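Local structure of putative secreted endoglycosylceramidase (Rhodococcus hoagii, 6JYZ) at residues R203-F208 and Q250-G255; R243-I248 and H280-P285; I313-A318 and A323-G328. The protein probably hydrolyses the O-glycosidic bond joining sugar to ceramide in galactosylceramide-type glycolipids, as a secreted endoglycosylceramidase of glycoside hydrolase family 5. All blocks are in the same frame, centred on the assembly; numbering follows the deposited sequence.

Interaction 1. Residues R203-F208 and Q250-G255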
loop_
_atom_site.group_PDB
_atom_site.type_symbol
_atom_site.label_atom_id
_atom_site.label_comp_id
_atom_site.label_asym_id
_atom_site.label_seq_id
_atom_site.Cartn_x
_atom_site.Cartn_y
_atom_site.Cartn_z
ATOM N N ARG A 203 15.637 2.919 -12.854
ATOM C CA ARG A 203 15.222 2.401 -14.171
ATOM C C ARG A 203 13.705 2.340 -14.222
ATOM O O ARG A 203 13.092 2.660 -15.252
ATOM C CB ARG A 203 15.842 1.022 -14.390
ATOM C CG ARG A 203 17.341 1.140 -14.662
ATOM C CD ARG A 203 17.945 -0.252 -14.613
ATOM N NE ARG A 203 19.336 -0.176 -15.086
ATOM C CZ ARG A 203 20.088 -1.239 -15.196
ATOM N NH1 ARG A 203 19.762 -2.405 -14.697
ATOM N NH2 ARG A 203 21.261 -1.097 -15.841
ATOM N N LEU A 204 13.034 1.913 -13.141
ATOM C CA LEU A 204 11.574 1.839 -13.155
ATOM C C LEU A 204 10.952 3.213 -13.167
ATOM O O LEU A 204 9.952 3.412 -13.900
ATOM C CB LEU A 204 11.124 1.013 -11.935
ATOM C CG LEU A 204 9.611 0.787 -11.865
ATOM C CD1 LEU A 204 9.103 0.051 -13.113
ATOM C CD2 LEU A 204 9.240 0.025 -10.616
ATOM N N ALA A 205 11.499 4.173 -12.416
ATOM C CA ALA A 205 10.903 5.501 -12.458
ATOM C C ALA A 205 11.004 6.066 -13.862
ATOM O O ALA A 205 10.103 6.809 -14.296
ATOM C CB ALA A 205 11.617 6.417 -11.461
ATOM N N ALA A 206 12.105 5.846 -14.543
ATOM C CA ALA A 206 12.237 6.339 -15.915
ATOM C C ALA A 206 11.090 5.814 -16.793
ATOM O O ALA A 206 10.651 6.572 -17.693
ATOM C CB ALA A 206 13.609 5.981 -16.513
ATOM N N GLU A 207 10.603 4.619 -16.574
ATOM C CA GLU A 207 9.538 4.022 -17.373
ATOM C C GLU A 207 8.209 4.678 -17.171
ATOM O O GLU A 207 7.281 4.416 -17.976
ATOM C CB GLU A 207 9.455 2.537 -17.008
ATOM C CG GLU A 207 10.659 1.709 -17.352
ATOM C CD GLU A 207 10.891 1.524 -18.813
ATOM O OE1 GLU A 207 9.959 1.467 -19.609
ATOM O OE2 GLU A 207 12.068 1.419 -19.178
ATOM N N PHE A 208 8.052 5.522 -16.128
ATOM C CA PHE A 208 6.774 6.142 -15.821
ATOM C C PHE A 208 6.921 7.627 -15.598
ATOM O O PHE A 208 5.978 8.267 -15.094
ATOM C CB PHE A 208 6.136 5.434 -14.611
ATOM C CG PHE A 208 5.706 4.042 -14.925
ATOM C CD1 PHE A 208 4.539 3.819 -15.699
ATOM C CD2 PHE A 208 6.478 2.951 -14.574
ATOM C CE1 PHE A 208 4.176 2.523 -16.035
ATOM C CE2 PHE A 208 6.127 1.673 -14.941
ATOM C CZ PHE A 208 4.966 1.450 -15.689
ATOM N N GLN A 250 16.921 11.842 -10.636
ATOM C CA GLN A 250 17.713 11.954 -11.862
ATOM C C GLN A 250 17.038 11.206 -13.005
ATOM O O GLN A 250 17.000 11.698 -14.148
ATOM C CB GLN A 250 19.118 11.418 -11.577
ATOM C CG GLN A 250 20.062 11.453 -12.790
ATOM C CD GLN A 250 20.299 12.861 -13.254
ATOM O OE1 GLN A 250 20.586 13.762 -12.455
ATOM N NE2 GLN A 250 20.171 13.054 -14.566
ATOM N N ALA A 251 16.499 10.036 -12.758
ATOM C CA ALA A 251 15.911 9.223 -13.788
ATOM C C ALA A 251 14.630 9.856 -14.307
ATOM O O ALA A 251 14.151 9.493 -15.403
ATOM C CB ALA A 251 15.614 7.828 -13.244
ATOM N N GLU A 252 13.980 10.757 -13.571
ATOM C CA GLU A 252 12.765 11.417 -14.006
ATOM C C GLU A 252 13.051 12.603 -14.911
ATOM O O GLU A 252 12.110 13.246 -15.350
ATOM C CB GLU A 252 11.965 11.924 -12.796
ATOM C CG GLU A 252 11.315 10.796 -11.979
ATOM C CD GLU A 252 10.754 11.368 -10.694
ATOM O OE1 GLU A 252 11.337 12.226 -10.067
ATOM O OE2 GLU A 252 9.643 10.882 -10.296
ATOM N N THR A 253 14.328 12.866 -15.204
ATOM C CA THR A 253 14.673 13.946 -16.170
ATOM C C THR A 253 13.914 13.692 -17.481
ATOM O O THR A 253 13.843 12.614 -18.006
ATOM C CB THR A 253 16.181 13.940 -16.403
ATOM O OG1 THR A 253 16.879 14.187 -15.173
ATOM C CG2 THR A 253 16.629 15.037 -17.356
ATOM N N GLY A 254 13.305 14.774 -17.970
ATOM C CA GLY A 254 12.487 14.727 -19.194
ATOM C C GLY A 254 11.033 14.413 -18.905
ATOM O O GLY A 254 10.183 14.502 -19.798
ATOM N N GLY A 255 10.694 14.044 -17.644
ATOM C CA GLY A 255 9.317 13.910 -17.190
ATOM C C GLY A 255 9.093 14.899 -16.062
ATOM O O GLY A 255 9.459 16.062 -16.121
#
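A206 and A251 meet in a small, partly buried alanine contact between the C-terminal ends of two neighbouring helices, 193-206 and 230-251, on the outside of the barrel. Their CA atoms come within 5.1 Å, a close approach that the two short side chains permit. The two methyls meet at about a right angle, A206 CB lying 4.3 Å from A251 CB. The nearest approach is instead to backbone, for A206 CB also rests 3.7 Å from the carbonyl A251 O in a plain van der Waals contact.

Next to this pair, A205 CB lies 4.4 Å from E252 CG, so the glutamate presents its aliphatic stem to the first helix and carries its charge past it. The extended second torsion of E252 (chi2 171°) takes the carboxylate on to partners elsewhere. OE2 accepts from Y217 OH and the backbone N of H258, and OE1 forms a salt bridge with R249. With both oxygens engaged, this buried group is held against rotation and probably stays ionised. A205 also touches Y217, so methyl and carboxylate meet the same tyrosine of strand 214-218.

Beyond the helix end, T253 folds back: its OG1 donates to Q250 O at 2.7 Å, tilted 22° from the carbonyl plane, while T253 N binds that same oxygen. A type II turn follows from E252 to G255, closed by G255 N to E252 O (2.8 Å), and the backbone angles of G254 are ones that call for glycine. G254 O accepts from N210, tying this turn to the chain just after the other helix. Neighbouring outer helices, each turning at its C-terminal end toward the next inner strand (214-218 and 259-262), are characteristic of the (beta/alpha)8 barrel of family 5.

Interaction 2. Residues R243-I248 and H280-P285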
loop_
_atom_site.group_PDB
_atom_site.type_symbol
_atom_site.label_atom_id
_atom_site.label_comp_id
_atom_site.label_asym_id
_atom_site.label_seq_id
_atom_site.Cartn_x
_atom_site.Cartn_y
_atom_site.Cartn_z
ATOM N N ARG A 243 19.302 7.637 -0.893
ATOM C CA ARG A 243 19.957 7.169 -2.124
ATOM C C ARG A 243 18.926 6.879 -3.207
ATOM O O ARG A 243 19.150 7.268 -4.373
ATOM C CB ARG A 243 20.742 5.890 -1.828
ATOM C CG ARG A 243 22.032 6.085 -1.067
ATOM C CD ARG A 243 22.764 4.747 -0.932
ATOM N NE ARG A 243 23.266 4.204 -2.227
ATOM C CZ ARG A 243 24.050 3.047 -2.413
ATOM N NH1 ARG A 243 24.304 2.274 -1.387
ATOM N NH2 ARG A 243 24.575 2.714 -3.589
ATOM N N ALA A 244 17.823 6.234 -2.886
ATOM C CA ALA A 244 16.834 5.898 -3.902
ATOM C C ALA A 244 16.189 7.160 -4.438
ATOM O O ALA A 244 16.011 7.264 -5.670
ATOM C CB ALA A 244 15.770 5.016 -3.284
ATOM N N ILE A 245 15.878 8.133 -3.597
ATOM C CA ILE A 245 15.229 9.372 -4.068
ATOM C C ILE A 245 16.195 10.079 -5.019
ATOM O O ILE A 245 15.728 10.572 -6.086
ATOM C CB ILE A 245 14.880 10.270 -2.876
ATOM C CG1 ILE A 245 13.762 9.631 -2.070
ATOM C CG2 ILE A 245 14.467 11.672 -3.350
ATOM C CD1 ILE A 245 13.553 10.256 -0.671
ATOM N N ALA A 246 17.490 10.175 -4.716
ATOM C CA ALA A 246 18.368 10.929 -5.632
ATOM C C ALA A 246 18.399 10.204 -6.966
ATOM O O ALA A 246 18.409 10.863 -8.020
ATOM C CB ALA A 246 19.777 10.984 -5.033
ATOM N N ALA A 247 18.446 8.884 -7.010
ATOM C CA ALA A 247 18.527 8.153 -8.262
ATOM C C ALA A 247 17.243 8.311 -9.032
ATOM O O ALA A 247 17.268 8.484 -10.268
ATOM C CB ALA A 247 18.839 6.709 -7.983
ATOM N N ILE A 248 16.086 8.256 -8.363
ATOM C CA ILE A 248 14.789 8.408 -9.017
ATOM C C ILE A 248 14.695 9.821 -9.569
ATOM O O ILE A 248 14.214 9.979 -10.716
ATOM C CB ILE A 248 13.682 8.128 -7.975
ATOM C CG1 ILE A 248 13.613 6.604 -7.769
ATOM C CG2 ILE A 248 12.346 8.663 -8.459
ATOM C CD1 ILE A 248 12.742 6.190 -6.512
ATOM N N HIS A 280 16.336 14.571 7.679
ATOM C CA HIS A 280 17.263 15.064 6.690
ATOM C C HIS A 280 17.372 14.101 5.507
ATOM O O HIS A 280 17.700 14.512 4.387
ATOM C CB HIS A 280 18.646 15.344 7.287
ATOM C CG HIS A 280 19.498 14.127 7.560
ATOM N ND1 HIS A 280 19.463 13.308 8.705
ATOM C CD2 HIS A 280 20.435 13.637 6.762
ATOM C CE1 HIS A 280 20.436 12.402 8.539
ATOM N NE2 HIS A 280 20.969 12.542 7.375
ATOM N N TYR A 281 17.116 12.807 5.685
ATOM C CA TYR A 281 17.145 11.859 4.582
ATOM C C TYR A 281 15.961 12.011 3.627
ATOM O O TYR A 281 16.052 11.463 2.518
ATOM C CB TYR A 281 17.133 10.445 5.158
ATOM C CG TYR A 281 18.386 9.998 5.873
ATOM C CD1 TYR A 281 19.624 10.031 5.254
ATOM C CD2 TYR A 281 18.293 9.531 7.189
ATOM C CE1 TYR A 281 20.775 9.543 5.880
ATOM C CE2 TYR A 281 19.417 9.006 7.822
ATOM C CZ TYR A 281 20.618 9.003 7.138
ATOM O OH TYR A 281 21.783 8.502 7.703
ATOM N N LEU A 282 14.866 12.633 4.076
ATOM C CA LEU A 282 13.599 12.755 3.364
ATOM C C LEU A 282 13.330 14.220 3.036
ATOM O O LEU A 282 12.170 14.576 2.910
ATOM C CB LEU A 282 12.469 12.140 4.189
ATOM C CG LEU A 282 12.321 10.613 4.268
ATOM C CD1 LEU A 282 12.328 9.912 2.928
ATOM C CD2 LEU A 282 13.183 9.974 5.309
ATOM N N ALA A 283 14.341 15.038 2.826
ATOM C CA ALA A 283 14.149 16.471 2.588
ATOM C C ALA A 283 13.851 16.723 1.113
ATOM O O ALA A 283 14.614 17.322 0.378
ATOM C CB ALA A 283 15.438 17.186 2.997
ATOM N N ASP A 284 12.770 16.190 0.601
ATOM C CA ASP A 284 12.265 16.426 -0.751
ATOM C C ASP A 284 10.829 16.802 -0.522
ATOM O O ASP A 284 10.124 16.191 0.304
ATOM C CB ASP A 284 12.379 15.098 -1.553
ATOM C CG ASP A 284 11.782 15.143 -2.961
ATOM O OD1 ASP A 284 10.552 15.343 -3.122
ATOM O OD2 ASP A 284 12.578 15.053 -3.925
ATOM N N PRO A 285 10.274 17.805 -1.234
ATOM C CA PRO A 285 8.959 18.311 -0.898
ATOM C C PRO A 285 7.808 17.371 -1.248
ATOM O O PRO A 285 6.700 17.620 -0.784
ATOM C CB PRO A 285 8.831 19.634 -1.710
ATOM C CG PRO A 285 9.824 19.418 -2.788
ATOM C CD PRO A 285 11.005 18.639 -2.208
#
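In I245 the first torsion (chi1 -69°) sets CG1 beside the backbone N and CG2 anti to it, aiming the longer branch at L282 and the CG2 methyl at D284. The longer branch ends in CD1, which touches L282 CD1 at 3.8 Å, the two side chains crossing at about a right angle. L282 leaves its backbone heading away from the helix, and its delta carbon reaches back. The same I245 CD1 lies 4.2 Å from Y281 O. D284 points its CB toward the helix, and with CG anti to the backbone N (chi1 175°) its OD2 comes to 3.9 Å from I245 CG2, the two side chains crossing obliquely.

This buried isoleucine therefore seats the loop leading into strand 287-289 against helix 230-251 in the (beta/alpha)8 barrel. I245 also touches V260 of strand 259-262 and L282 touches F262 of that strand, so helix, loop and barrel wall share one apolar layer.

Between L282 and D284 the loop bends in an inverse gamma turn centred on A283, which places the leucine and the aspartate along the same helix side chain. The methyl offers the carboxylate no polar partner; D284 OD2 forms a salt bridge with R249, one residue beyond 243-248, and OD1 accepts from the backbone N of L286. In the 3-10 segment before L282, Y281 OH is hydrogen-bonded to D235 of helix 230-251.

Interaction 3. Residues I313-A318 and A323-G328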
loop_
_atom_site.group_PDB
_atom_site.type_symbol
_atom_site.label_atom_id
_atom_site.label_comp_id
_atom_site.label_asym_id
_atom_site.label_seq_id
_atom_site.Cartn_x
_atom_site.Cartn_y
_atom_site.Cartn_z
ATOM N N ILE A 313 -0.944 9.247 16.469
ATOM C CA ILE A 313 0.508 9.089 16.448
ATOM C C ILE A 313 1.036 9.272 15.031
ATOM O O ILE A 313 2.003 9.968 14.796
ATOM C CB ILE A 313 0.846 7.689 16.990
ATOM C CG1 ILE A 313 0.474 7.584 18.482
ATOM C CG2 ILE A 313 2.334 7.425 16.792
ATOM C CD1 ILE A 313 0.486 6.147 19.030
ATOM N N ALA A 314 0.355 8.639 14.057
ATOM C CA ALA A 314 0.795 8.741 12.670
ATOM C C ALA A 314 0.690 10.167 12.135
ATOM O O ALA A 314 1.542 10.627 11.388
ATOM C CB ALA A 314 -0.021 7.793 11.812
ATOM N N VAL A 315 -0.396 10.869 12.507
ATOM C CA VAL A 315 -0.606 12.242 12.070
ATOM C C VAL A 315 0.485 13.151 12.673
ATOM O O VAL A 315 1.037 14.014 11.989
ATOM C CB VAL A 315 -2.016 12.715 12.499
ATOM C CG1 VAL A 315 -2.190 14.238 12.409
ATOM C CG2 VAL A 315 -3.084 12.032 11.673
ATOM N N ALA A 316 0.840 12.923 13.955
ATOM C CA ALA A 316 1.900 13.733 14.545
ATOM C C ALA A 316 3.245 13.467 13.887
ATOM O O ALA A 316 4.045 14.372 13.654
ATOM C CB ALA A 316 2.001 13.461 16.041
ATOM N N ALA A 317 3.517 12.207 13.545
ATOM C CA ALA A 317 4.778 11.855 12.851
ATOM C C ALA A 317 4.822 12.528 11.473
ATOM O O ALA A 317 5.813 13.112 11.079
ATOM C CB ALA A 317 4.887 10.344 12.744
ATOM N N ALA A 318 3.693 12.447 10.709
ATOM C CA ALA A 318 3.682 13.068 9.380
ATOM C C ALA A 318 3.879 14.565 9.508
ATOM O O ALA A 318 4.597 15.177 8.695
ATOM C CB ALA A 318 2.340 12.767 8.690
ATOM N N ALA A 323 4.806 16.442 5.997
ATOM C CA ALA A 323 4.406 15.661 4.828
ATOM C C ALA A 323 2.970 15.180 4.976
ATOM O O ALA A 323 2.497 14.949 6.096
ATOM C CB ALA A 323 5.304 14.444 4.742
ATOM N N PRO A 324 2.287 14.831 3.876
ATOM C CA PRO A 324 1.019 14.132 4.035
ATOM C C PRO A 324 1.202 12.749 4.632
ATOM O O PRO A 324 2.277 12.135 4.515
ATOM C CB PRO A 324 0.541 13.969 2.560
ATOM C CG PRO A 324 1.302 15.060 1.793
ATOM C CD PRO A 324 2.681 15.133 2.489
ATOM N N LEU A 325 0.136 12.276 5.232
ATOM C CA LEU A 325 -0.020 10.908 5.707
ATOM C C LEU A 325 -0.882 10.140 4.723
ATOM O O LEU A 325 -1.983 10.582 4.394
ATOM C CB LEU A 325 -0.669 10.915 7.089
ATOM C CG LEU A 325 -1.048 9.556 7.650
ATOM C CD1 LEU A 325 0.186 8.687 7.881
ATOM C CD2 LEU A 325 -1.757 9.731 9.013
ATOM N N TRP A 326 -0.417 8.991 4.268
ATOM C CA TRP A 326 -1.222 8.113 3.395
ATOM C C TRP A 326 -0.871 6.694 3.813
ATOM O O TRP A 326 0.318 6.359 3.708
ATOM C CB TRP A 326 -0.852 8.333 1.921
ATOM C CG TRP A 326 -1.618 7.445 1.001
ATOM C CD1 TRP A 326 -2.898 7.650 0.555
ATOM C CD2 TRP A 326 -1.209 6.184 0.450
ATOM N NE1 TRP A 326 -3.294 6.606 -0.227
ATOM C CE2 TRP A 326 -2.271 5.702 -0.349
ATOM C CE3 TRP A 326 -0.019 5.457 0.471
ATOM C CZ2 TRP A 326 -2.190 4.502 -1.041
ATOM C CZ3 TRP A 326 0.098 4.265 -0.211
ATOM C CH2 TRP A 326 -0.998 3.788 -0.952
ATOM N N THR A 327 -1.802 5.924 4.356
ATOM C CA THR A 327 -1.399 4.629 4.952
ATOM C C THR A 327 -1.465 3.529 3.908
ATOM O O THR A 327 -2.535 3.168 3.406
ATOM C CB THR A 327 -2.245 4.314 6.191
ATOM O OG1 THR A 327 -1.764 3.046 6.680
ATOM C CG2 THR A 327 -3.745 4.239 5.988
ATOM N N GLY A 328 -0.331 2.907 3.615
ATOM C CA GLY A 328 -0.271 1.968 2.505
ATOM C C GLY A 328 -0.882 0.619 2.822
ATOM O O GLY A 328 -1.115 -0.149 1.864
#
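L325 is the bump of this contact, and the hollow it enters is formed by A314, V315 and A318 on one side of helix 307-321. L325 points its CB toward the helix, and CG anti to the backbone N (chi1 173°) carries the two methyls on to A314 and V315. CD2 settles between two neighbours, 3.8 Å from A314 CB and likewise 3.8 Å from V315 CG2, while CD1 lies beside the same alanine methyl. V315 closes one flank of the hollow, its side chain crossing that of the leucine at about a right angle. A turn further along, A318 CB meets L325 CB at 3.9 Å, so the base of the leucine is supported too.

A318 is itself a small projection. Its methyl lies against the extended backbone of 323-325, 3.4 Å from A323 O and 4.2 Å from P324 C. On the chain's return, A323 N donates to A318 O at 3.0 Å. The N-H points almost straight at its acceptor (172°), though the donor is tilted 33° from the carbonyl plane. Such a bond, from five positions on, is found at helix C-termini.

W268 of helix 268-271 touches A314 and A317, and P291 touches L325. The contact belongs to the return from helix 307-321 to the next barrel strand, 326-330, of the family 5 (beta/alpha)8 fold. Chemically it is methyl packing plus a single backbone bond: the straight bond ties the returning chain to the helix end, and L325, just before the strand, probably helps hold the two together; no charged group takes part.

In the fold
Interactions 1 and 2 share helix 230-251 and join directly, A205 CB of the first touching I248 CG2 of the second at 3.8 Å; their centres are about 14 Å apart. R249, between the two helix segments, forms salt bridges with E252 of interaction 1 and D284 of interaction 2, and so probably links them electrostatically. Interaction 3 stands apart, its centre about 18 Å from that of interaction 2, with nearest atoms about 6 Å apart, and about 26 Å from that of interaction 1. In family 5 enzymes the active site lies at the C-terminal ends of the barrel strands, toward which strand 326-330, begun in interaction 3, runs; interaction 1 lies at the other end of the barrel.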